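Side-chain contacts in pyruvate kinase 1 (Trypanosoma brucei brucei, PDB 4KCT), which catalyses phosphoryl transfer from phosphoenolpyruvate to ADP, the last step of glycolysis, and also has an intrinsic decarboxylase activity, probably acting on oxaloacetate: residues 481-484 and 490-493; 398-403 and 452-457; 383-388 and 476-481. All blocks are in the same frame, centred on the assembly; numbering follows the deposited sequence.

Overall arrangement
All three contacts lie in the alpha/beta domain, on or beside one mixed sheet, and their touching residues are largely buried. Interaction 3 is mainly apolar: a buried contact of helix 377-392 on strand 476-481. The end of that strand, at His481, is where interaction 1 begins, so these two share a residue; both also touch the second subunit. Interaction 2 joins the neighbouring strand 396-400 to the start of helix 455-467 and is built round phosphate oxygens. Interaction 1 is polar too, but it relies on amide, carboxylate and backbone bonds. Bound fructose 2,6-bisphosphate ties interactions 1 and 2 together, whereas interaction 3 meets it at His481, beyond its packed residues.

Interaction 1: 481-484 and 490-493; sequences HADH and PNQT. With FDP (2,6-di-O-phosphono-beta-D-fructofuranose), chain F.
Asn491 grips Asp483 with both ends of its amide. OD1 of Asn491 accepts from the backbone N of Asp483 at 2.9 Å, the donor lying in the carbonyl plane. ND2 of Asn491 donates to Asp483 OD2 over 3.0 Å, an almost straight bond that comes down on the carboxylate from above its plane, and the two flat groups are turned 82° from each other. Asp483 has more partners: OD1 takes the backbone N of Ser485 and Val486, and OD2 forms a salt bridge with Arg494 of the second subunit.

The backbones form an antiparallel hydrogen-bonded pair at His481 and Gln492. His481 N donates to Gln492 O at 3.2 Å, while the return bond from Gln492 N to His481 O is bent and weak.

The extended side chain of Gln492 runs alongside His481, its OE1 3.3 Å from His481 CE1 and approaching the ring obliquely. His481 ND1 donates to Ala482 O (2.7 Å), which lies in the plane of the ring, and this bond fixes the ring's rotation.

Toward the ligand, Ala482 N donates to O3 of the fructose bisphosphate at 3.0 Å, and Pro490 CB lies 3.5 Å from its O4. Since His481 NE2 is hydrogen-bonded to Arg494 of its own chain, a guanidinium that can only donate, the imidazole is probably neutral with its proton on ND1.

Interaction 2: 398-403 and 452-457; sequences LVLSNT and KDKEKR. With FDP (2,6-di-O-phosphono-beta-D-fructofuranose), chain F.
The guanidinium of Arg457 carries Leu400 on one face: CD2 of Leu400 stands over the centre of the group, 3.7 Å from CZ of Arg457. Its edge is polar. There the 2-phosphate (P1) of the fructose bisphosphate is gripped by two nitrogens, with Arg457 NH1 donating to O2P at 2.8 Å and NH2 to O1P at 3.0 Å, and a water lies in the same plane. That water accepts from Arg457 NH1 and donates to OD1 of Asn402, whose amide is turned only 18° from the guanidinium plane without bonding to it directly. Asn402 OD1 is also held by Thr424 OG1, which helps fix the amide so that its ND2 donates to O2P at 2.9 Å.

A bend at chi3 (-64°) folds the end of Arg457 over the leucine methyl, and NE makes a salt bridge with Asp451. Leu400 CD2 also touches CB of Lys454, 3.7 Å away. Beyond CB the lysine turns off to the phosphate, where NZ donates to O1P at 2.7 Å and to Lys452 O at 3.0 Å. The turn before the helix is shaped by Asp453 OD2, which accepts from Glu455 N to make an Asx turn.

The 6-phosphate (P2) sits where strand 396-400 ends. Ser401 OG donates to O4P at 2.6 Å, the backbone N of Asn402 and of Thr403 both donate to O5P, and the sugar hydroxyl O4 donates to Leu400 O. Lys454, Arg457 and the Asn402 amide on the 2-phosphate, and backbone N-H and hydroxyl groups on the 6-phosphate, form the effector site, consistent with the allosteric activation of trypanosomatid pyruvate kinases by fructose 2,6-bisphosphate.

Interaction 3: 383-388 and 476-481; sequences SSAVAS and VVVVVH. With FDP (2,6-di-O-phosphono-beta-D-fructofuranose), chain F.
Val478 and Val480 both hold CG1 anti to the backbone N (chi1 -179° and 173°), with CG2 beside it. Because the rotamer is the same in both, the difference in how they meet Ala385 comes from where that residue sits, its CB reaching a different branch of each valine. Val480 offers CG2, 3.5 Å from CB of Ala385. Val478 offers CG1, which lies 3.9 Å from the same CB and 3.7 Å from the carbonyl O of Ala385. The alanine methyl therefore bears on two residues that stand on the same face of the strand, while Val479 between them points to the other.

Helix 377-392 packs on this face of the mixed sheet of the alpha/beta domain. Its direction is almost exactly antiparallel to strand 476-481 (175° between the segments), and the axes come within 8.8 Å. The chain then enters strand 396-400, hydrogen-bonded beside 476-481, an alpha/beta layered arrangement. Thr493, from the antiparallel strand on the other side, packs on both Ala385 and Val478.

One turn further along the helix, Ser388 is deposited in two conformers. In one of them OG lies 3.7 Å from Val478 CG1 and donates to Ala385 O, but this part of the contact is doubtful. Beyond Ser388 the packing passes to Ala389 on Val478 and Val392 on Val476, and Ser388 also meets Ser384 of the second subunit.

Interaction 1: 481-484 and 490-493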
loop_
_atom_site.group_PDB
_atom_site.type_symbol
_atom_site.label_atom_id
_atom_site.label_comp_id
_atom_site.label_asym_id
_atom_site.label_seq_id
_atom_site.Cartn_x
_atom_site.Cartn_y
_atom_site.Cartn_z
ATOM N N HIS A 481 30.951 -5.303 -7.530
ATOM C CA HIS A 481 31.739 -6.245 -8.352
ATOM C C HIS A 481 31.839 -7.550 -7.602
ATOM O O HIS A 481 31.073 -7.772 -6.664
ATOM C CB HIS A 481 33.136 -5.682 -8.694
ATOM C CG HIS A 481 33.921 -5.183 -7.491
ATOM N ND1 HIS A 481 34.556 -6.027 -6.617
ATOM C CD2 HIS A 481 34.254 -3.887 -7.094
ATOM C CE1 HIS A 481 35.209 -5.290 -5.680
ATOM N NE2 HIS A 481 35.058 -3.990 -5.986
ATOM N N ALA A 482 32.772 -8.434 -7.979
ATOM C CA ALA A 482 32.903 -9.705 -7.219
ATOM C C ALA A 482 33.964 -9.580 -6.125
ATOM O O ALA A 482 34.774 -8.637 -6.139
ATOM C CB ALA A 482 33.215 -10.867 -8.138
ATOM N N ASP A 483 33.876 -10.440 -5.112
ATOM C CA ASP A 483 34.939 -10.522 -4.121
ATOM C C ASP A 483 36.129 -11.236 -4.755
ATOM O O ASP A 483 36.188 -11.401 -5.991
ATOM C CB ASP A 483 34.461 -11.217 -2.830
ATOM C CG ASP A 483 34.104 -12.699 -3.048
ATOM O OD1 ASP A 483 34.557 -13.291 -4.061
ATOM O OD2 ASP A 483 33.342 -13.260 -2.220
ATOM N N HIS A 484 37.148 -11.515 -3.966
ATOM C CA HIS A 484 38.405 -11.971 -4.556
ATOM C C HIS A 484 38.372 -13.348 -5.155
ATOM O O HIS A 484 39.200 -13.666 -5.977
ATOM C CB HIS A 484 39.579 -11.793 -3.608
ATOM C CG HIS A 484 39.999 -10.344 -3.439
ATOM N ND1 HIS A 484 40.999 -9.959 -2.601
ATOM C CD2 HIS A 484 39.479 -9.162 -4.000
ATOM C CE1 HIS A 484 41.096 -8.605 -2.603
ATOM N NE2 HIS A 484 40.169 -8.119 -3.459
ATOM N N PRO A 490 28.824 -10.386 -10.217
ATOM C CA PRO A 490 29.182 -9.647 -8.992
ATOM C C PRO A 490 28.416 -10.206 -7.775
ATOM O O PRO A 490 27.196 -10.379 -7.834
ATOM C CB PRO A 490 28.704 -8.217 -9.297
ATOM C CG PRO A 490 27.466 -8.443 -10.167
ATOM C CD PRO A 490 27.838 -9.655 -11.046
ATOM N N ASN A 491 29.128 -10.510 -6.697
ATOM C CA ASN A 491 28.465 -11.003 -5.480
ATOM C C ASN A 491 28.633 -10.052 -4.302
ATOM O O ASN A 491 28.347 -10.423 -3.166
ATOM C CB ASN A 491 28.989 -12.401 -5.096
ATOM C CG ASN A 491 30.398 -12.361 -4.516
ATOM O OD1 ASN A 491 31.271 -11.640 -5.014
ATOM N ND2 ASN A 491 30.601 -13.074 -3.385
ATOM N N GLN A 492 29.110 -8.839 -4.566
ATOM C CA GLN A 492 29.564 -7.958 -3.484
ATOM C C GLN A 492 29.100 -6.513 -3.787
ATOM O O GLN A 492 29.212 -6.062 -4.918
ATOM C CB GLN A 492 31.105 -7.996 -3.405
ATOM C CG GLN A 492 31.686 -7.035 -2.369
ATOM C CD GLN A 492 33.197 -7.104 -2.308
ATOM O OE1 GLN A 492 33.908 -6.199 -2.790
ATOM N NE2 GLN A 492 33.699 -8.165 -1.725
ATOM N N THR A 493 28.640 -5.793 -2.759
ATOM C CA THR A 493 28.426 -4.334 -2.846
ATOM C C THR A 493 29.128 -3.696 -1.669
ATOM O O THR A 493 29.053 -4.224 -0.539
ATOM C CB THR A 493 26.932 -3.973 -2.629
ATOM O OG1 THR A 493 26.082 -4.910 -3.299
ATOM C CG2 THR A 493 26.629 -2.546 -3.121
HETATM P P1 FDP F . 35.963 -9.707 -13.187
HETATM O O1P FDP F . 36.358 -8.947 -11.939
HETATM O O2P FDP F . 36.301 -8.946 -14.444
HETATM O O3P FDP F . 36.350 -11.177 -13.194
HETATM O O1 FDP F . 34.128 -12.521 -12.585
HETATM C C1 FDP F . 33.911 -11.514 -11.592
HETATM C C2 FDP F . 33.377 -10.261 -12.276
HETATM O O2 FDP F . 34.328 -9.698 -13.222
HETATM C C3 FDP F . 32.934 -9.189 -11.286
HETATM O O3 FDP F . 34.042 -8.505 -10.707
HETATM C C4 FDP F . 32.140 -8.275 -12.206
HETATM O O4 FDP F . 31.295 -7.353 -11.497
HETATM C C5 FDP F . 31.344 -9.295 -13.005
HETATM O O5 FDP F . 32.149 -10.531 -12.986
HETATM C C6 FDP F . 31.117 -8.813 -14.432
HETATM O O6 FDP F . 30.118 -9.646 -15.023
HETATM P P2 FDP F . 29.421 -9.176 -16.407
HETATM O O4P FDP F . 28.626 -7.912 -16.036
HETATM O O5P FDP F . 30.581 -8.927 -17.320
HETATM O O6P FDP F . 28.535 -10.336 -16.792
#

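Interaction 2: 398-403 and 452-457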
loop_
_atom_site.group_PDB
_atom_site.type_symbol
_atom_site.label_atom_id
_atom_site.label_comp_id
_atom_site.label_asym_id
_atom_site.label_seq_id
_atom_site.Cartn_x
_atom_site.Cartn_y
_atom_site.Cartn_z
ATOM N N LEU A 398 29.037 2.536 -9.023
ATOM C CA LEU A 398 30.140 2.096 -9.854
ATOM C C LEU A 398 30.027 0.577 -9.959
ATOM O O LEU A 398 29.839 -0.092 -8.942
ATOM C CB LEU A 398 31.468 2.479 -9.166
ATOM C CG LEU A 398 32.785 1.954 -9.741
ATOM C CD1 LEU A 398 32.910 2.337 -11.195
ATOM C CD2 LEU A 398 33.927 2.588 -8.944
ATOM N N VAL A 399 30.058 0.042 -11.182
ATOM C CA VAL A 399 29.951 -1.407 -11.387
ATOM C C VAL A 399 31.019 -1.859 -12.390
ATOM O O VAL A 399 31.311 -1.146 -13.355
ATOM C CB VAL A 399 28.531 -1.820 -11.894
ATOM C CG1 VAL A 399 28.179 -1.110 -13.218
ATOM C CG2 VAL A 399 28.401 -3.356 -12.020
ATOM N N LEU A 400 31.686 -2.973 -12.088
ATOM C CA LEU A 400 32.582 -3.619 -13.080
ATOM C C LEU A 400 31.779 -4.585 -13.939
ATOM O O LEU A 400 31.078 -5.455 -13.409
ATOM C CB LEU A 400 33.712 -4.386 -12.371
ATOM C CG LEU A 400 34.939 -3.543 -11.968
ATOM C CD1 LEU A 400 34.509 -2.254 -11.292
ATOM C CD2 LEU A 400 35.868 -4.350 -11.056
ATOM N N SER A 401 31.750 -4.346 -15.248
ATOM C CA SER A 401 31.005 -5.235 -16.134
ATOM C C SER A 401 31.757 -5.396 -17.425
ATOM O O SER A 401 32.155 -4.417 -18.030
ATOM C CB SER A 401 29.594 -4.682 -16.423
ATOM O OG SER A 401 28.848 -5.634 -17.172
ATOM N N ASN A 402 31.996 -6.638 -17.816
ATOM C CA ASN A 402 32.705 -6.912 -19.054
ATOM C C ASN A 402 31.762 -7.138 -20.224
ATOM O O ASN A 402 32.022 -6.653 -21.339
ATOM C CB ASN A 402 33.645 -8.106 -18.866
ATOM C CG ASN A 402 34.595 -7.903 -17.696
ATOM O OD1 ASN A 402 35.249 -6.857 -17.593
ATOM N ND2 ASN A 402 34.561 -8.823 -16.740
ATOM N N THR A 403 30.623 -7.769 -19.960
ATOM C CA THR A 403 29.651 -8.059 -21.031
ATOM C C THR A 403 28.594 -6.947 -21.097
ATOM O O THR A 403 27.786 -6.921 -22.005
ATOM C CB THR A 403 28.909 -9.390 -20.794
ATOM O OG1 THR A 403 28.100 -9.291 -19.598
ATOM C CG2 THR A 403 29.908 -10.561 -20.650
ATOM N N LYS A 452 42.936 -8.811 -11.133
ATOM C CA LYS A 452 42.131 -9.843 -10.459
ATOM C C LYS A 452 41.475 -9.332 -9.188
ATOM O O LYS A 452 40.367 -9.754 -8.845
ATOM C CB LYS A 452 42.986 -11.076 -10.120
ATOM C CG LYS A 452 43.178 -12.049 -11.271
ATOM C CD LYS A 452 43.849 -13.327 -10.784
ATOM C CE LYS A 452 43.084 -14.568 -11.229
ATOM N NZ LYS A 452 43.927 -15.479 -12.060
ATOM N N ASP A 453 42.176 -8.470 -8.459
ATOM C CA ASP A 453 41.632 -7.922 -7.220
ATOM C C ASP A 453 40.801 -6.646 -7.383
ATOM O O ASP A 453 40.406 -6.035 -6.390
ATOM C CB ASP A 453 42.711 -7.753 -6.152
ATOM C CG ASP A 453 43.638 -6.547 -6.404
ATOM O OD1 ASP A 453 44.623 -6.425 -5.649
ATOM O OD2 ASP A 453 43.404 -5.728 -7.330
ATOM N N LYS A 454 40.489 -6.296 -8.638
ATOM C CA LYS A 454 39.551 -5.192 -8.974
ATOM C C LYS A 454 40.056 -3.787 -8.673
ATOM O O LYS A 454 39.393 -2.806 -9.011
ATOM C CB LYS A 454 38.148 -5.379 -8.329
ATOM C CG LYS A 454 37.810 -6.788 -7.865
ATOM C CD LYS A 454 37.484 -7.656 -9.040
ATOM C CE LYS A 454 37.118 -9.063 -8.601
ATOM N NZ LYS A 454 37.506 -9.992 -9.704
ATOM N N GLU A 455 41.171 -3.674 -7.968
ATOM C CA GLU A 455 41.591 -2.361 -7.448
ATOM C C GLU A 455 41.911 -1.306 -8.541
ATOM O O GLU A 455 41.619 -0.122 -8.369
ATOM C CB GLU A 455 42.776 -2.520 -6.494
ATOM C CG GLU A 455 42.443 -3.303 -5.238
ATOM C CD GLU A 455 41.397 -2.598 -4.377
ATOM O OE1 GLU A 455 40.701 -3.281 -3.600
ATOM O OE2 GLU A 455 41.238 -1.365 -4.508
ATOM N N LYS A 456 42.533 -1.727 -9.644
ATOM C CA LYS A 456 42.850 -0.788 -10.720
ATOM C C LYS A 456 41.567 -0.280 -11.372
ATOM O O LYS A 456 41.432 0.906 -11.675
ATOM C CB LYS A 456 43.753 -1.440 -11.777
ATOM C CG LYS A 456 45.178 -1.680 -11.288
ATOM C CD LYS A 456 45.939 -2.598 -12.232
ATOM C CE LYS A 456 47.373 -2.778 -11.776
ATOM N NZ LYS A 456 48.153 -3.411 -12.869
ATOM N N ARG A 457 40.641 -1.191 -11.627
ATOM C CA ARG A 457 39.392 -0.788 -12.219
ATOM C C ARG A 457 38.568 0.097 -11.315
ATOM O O ARG A 457 37.949 1.055 -11.777
ATOM C CB ARG A 457 38.596 -2.001 -12.710
ATOM C CG ARG A 457 39.135 -2.527 -14.029
ATOM C CD ARG A 457 38.495 -3.846 -14.395
ATOM N NE ARG A 457 38.807 -4.897 -13.434
ATOM C CZ ARG A 457 38.139 -6.042 -13.368
ATOM N NH1 ARG A 457 37.049 -6.215 -14.129
ATOM N NH2 ARG A 457 38.531 -7.009 -12.533
HETATM P P1 FDP F . 35.963 -9.707 -13.187
HETATM O O1P FDP F . 36.358 -8.947 -11.939
HETATM O O2P FDP F . 36.301 -8.946 -14.444
HETATM O O3P FDP F . 36.350 -11.177 -13.194
HETATM O O1 FDP F . 34.128 -12.521 -12.585
HETATM C C1 FDP F . 33.911 -11.514 -11.592
HETATM C C2 FDP F . 33.377 -10.261 -12.276
HETATM O O2 FDP F . 34.328 -9.698 -13.222
HETATM C C3 FDP F . 32.934 -9.189 -11.286
HETATM O O3 FDP F . 34.042 -8.505 -10.707
HETATM C C4 FDP F . 32.140 -8.275 -12.206
HETATM O O4 FDP F . 31.295 -7.353 -11.497
HETATM C C5 FDP F . 31.344 -9.295 -13.005
HETATM O O5 FDP F . 32.149 -10.531 -12.986
HETATM C C6 FDP F . 31.117 -8.813 -14.432
HETATM O O6 FDP F . 30.118 -9.646 -15.023
HETATM P P2 FDP F . 29.421 -9.176 -16.407
HETATM O O4P FDP F . 28.626 -7.912 -16.036
HETATM O O5P FDP F . 30.581 -8.927 -17.320
HETATM O O6P FDP F . 28.535 -10.336 -16.792
HETATM O O HOH W 1 35.435 -4.683 -15.875
#

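Interaction 3: 383-388 and 476-481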
loop_
_atom_site.group_PDB
_atom_site.type_symbol
_atom_site.label_atom_id
_atom_site.label_comp_id
_atom_site.label_asym_id
_atom_site.label_seq_id
_atom_site.Cartn_x
_atom_site.Cartn_y
_atom_site.Cartn_z
ATOM N N SER A 383 20.022 -5.231 -6.922
ATOM C CA SER A 383 18.840 -4.555 -6.407
ATOM C C SER A 383 19.058 -3.974 -5.003
ATOM O O SER A 383 18.671 -2.829 -4.737
ATOM C CB SER A 383 17.615 -5.468 -6.434
ATOM O OG SER A 383 17.695 -6.462 -5.454
ATOM N N SER A 384 19.821 -4.668 -4.156
ATOM C CA SER A 384 20.107 -4.133 -2.836
ATOM C C SER A 384 21.154 -3.016 -2.885
ATOM O O SER A 384 21.151 -2.122 -2.051
ATOM C CB SER A 384 20.531 -5.250 -1.874
ATOM O OG SER A 384 19.407 -6.048 -1.517
ATOM N N ALA A 385 22.046 -3.066 -3.886
ATOM C CA ALA A 385 22.987 -1.947 -4.122
ATOM C C ALA A 385 22.213 -0.667 -4.433
ATOM O O ALA A 385 22.525 0.397 -3.896
ATOM C CB ALA A 385 23.953 -2.264 -5.253
ATOM N N VAL A 386 21.211 -0.764 -5.310
ATOM C CA VAL A 386 20.388 0.411 -5.631
ATOM C C VAL A 386 19.622 0.902 -4.393
ATOM O O VAL A 386 19.547 2.108 -4.133
ATOM C CB VAL A 386 19.399 0.140 -6.812
ATOM C CG1 VAL A 386 18.412 1.309 -6.965
ATOM C CG2 VAL A 386 20.168 -0.052 -8.107
ATOM N N ALA A 387 19.058 -0.030 -3.629
ATOM C CA ALA A 387 18.419 0.343 -2.378
ATOM C C ALA A 387 19.367 1.141 -1.471
ATOM O O ALA A 387 18.965 2.171 -0.888
ATOM C CB ALA A 387 17.850 -0.888 -1.650
ATOM N N SER A 388 20.591 0.645 -1.300
ATOM C CA SER A 388 21.550 1.325 -0.437
ATOM C C SER A 388 21.903 2.720 -0.962
ATOM O O SER A 388 22.067 3.645 -0.175
ATOM C CB SER A 388 22.815 0.471 -0.185
ATOM O OG SER A 388 23.576 0.264 -1.367
ATOM N N VAL A 476 29.644 9.538 -0.819
ATOM C CA VAL A 476 29.497 8.083 -0.861
ATOM C C VAL A 476 29.231 7.600 -2.291
ATOM O O VAL A 476 28.406 8.158 -2.993
ATOM C CB VAL A 476 28.358 7.592 0.052
ATOM C CG1 VAL A 476 28.417 6.064 0.200
ATOM C CG2 VAL A 476 28.451 8.243 1.402
ATOM N N VAL A 477 29.902 6.519 -2.693
ATOM C CA VAL A 477 29.609 5.847 -3.962
ATOM C C VAL A 477 29.333 4.379 -3.666
ATOM O O VAL A 477 29.960 3.802 -2.776
ATOM C CB VAL A 477 30.806 5.936 -4.916
ATOM C CG1 VAL A 477 30.582 5.065 -6.148
ATOM C CG2 VAL A 477 31.016 7.375 -5.350
ATOM N N VAL A 478 28.324 3.805 -4.318
ATOM C CA VAL A 478 28.014 2.383 -4.123
ATOM C C VAL A 478 28.737 1.587 -5.198
ATOM O O VAL A 478 28.571 1.857 -6.394
ATOM C CB VAL A 478 26.492 2.103 -4.184
ATOM C CG1 VAL A 478 26.225 0.589 -3.954
ATOM C CG2 VAL A 478 25.754 2.960 -3.134
ATOM N N VAL A 479 29.551 0.616 -4.781
ATOM C CA VAL A 479 30.497 -0.049 -5.693
ATOM C C VAL A 479 30.166 -1.538 -5.741
ATOM O O VAL A 479 30.170 -2.212 -4.715
ATOM C CB VAL A 479 31.941 0.110 -5.210
ATOM C CG1 VAL A 479 32.922 -0.596 -6.153
ATOM C CG2 VAL A 479 32.283 1.588 -5.049
ATOM N N VAL A 480 29.949 -2.049 -6.944
ATOM C CA VAL A 480 29.465 -3.412 -7.124
ATOM C C VAL A 480 30.458 -4.168 -8.019
ATOM O O VAL A 480 30.768 -3.724 -9.139
ATOM C CB VAL A 480 28.081 -3.414 -7.807
ATOM C CG1 VAL A 480 27.639 -4.854 -8.146
ATOM C CG2 VAL A 480 27.038 -2.696 -6.916
ATOM N N HIS A 481 30.951 -5.303 -7.530
ATOM C CA HIS A 481 31.739 -6.245 -8.352
ATOM C C HIS A 481 31.839 -7.550 -7.602
ATOM O O HIS A 481 31.073 -7.772 -6.664
ATOM C CB HIS A 481 33.136 -5.682 -8.694
ATOM C CG HIS A 481 33.921 -5.183 -7.491
ATOM N ND1 HIS A 481 34.556 -6.027 -6.617
ATOM C CD2 HIS A 481 34.254 -3.887 -7.094
ATOM C CE1 HIS A 481 35.209 -5.290 -5.680
ATOM N NE2 HIS A 481 35.058 -3.990 -5.986
HETATM P P1 FDP F . 35.963 -9.707 -13.187
HETATM O O1P FDP F . 36.358 -8.947 -11.939
HETATM O O2P FDP F . 36.301 -8.946 -14.444
HETATM O O3P FDP F . 36.350 -11.177 -13.194
HETATM O O1 FDP F . 34.128 -12.521 -12.585
HETATM C C1 FDP F . 33.911 -11.514 -11.592
HETATM C C2 FDP F . 33.377 -10.261 -12.276
HETATM O O2 FDP F . 34.328 -9.698 -13.222
HETATM C C3 FDP F . 32.934 -9.189 -11.286
HETATM O O3 FDP F . 34.042 -8.505 -10.707
HETATM C C4 FDP F . 32.140 -8.275 -12.206
HETATM O O4 FDP F . 31.295 -7.353 -11.497
HETATM C C5 FDP F . 31.344 -9.295 -13.005
HETATM O O5 FDP F . 32.149 -10.531 -12.986
HETATM C C6 FDP F . 31.117 -8.813 -14.432
HETATM O O6 FDP F . 30.118 -9.646 -15.023
HETATM P P2 FDP F . 29.421 -9.176 -16.407
HETATM O O4P FDP F . 28.626 -7.912 -16.036
HETATM O O5P FDP F . 30.581 -8.927 -17.320
HETATM O O6P FDP F . 28.535 -10.336 -16.792
#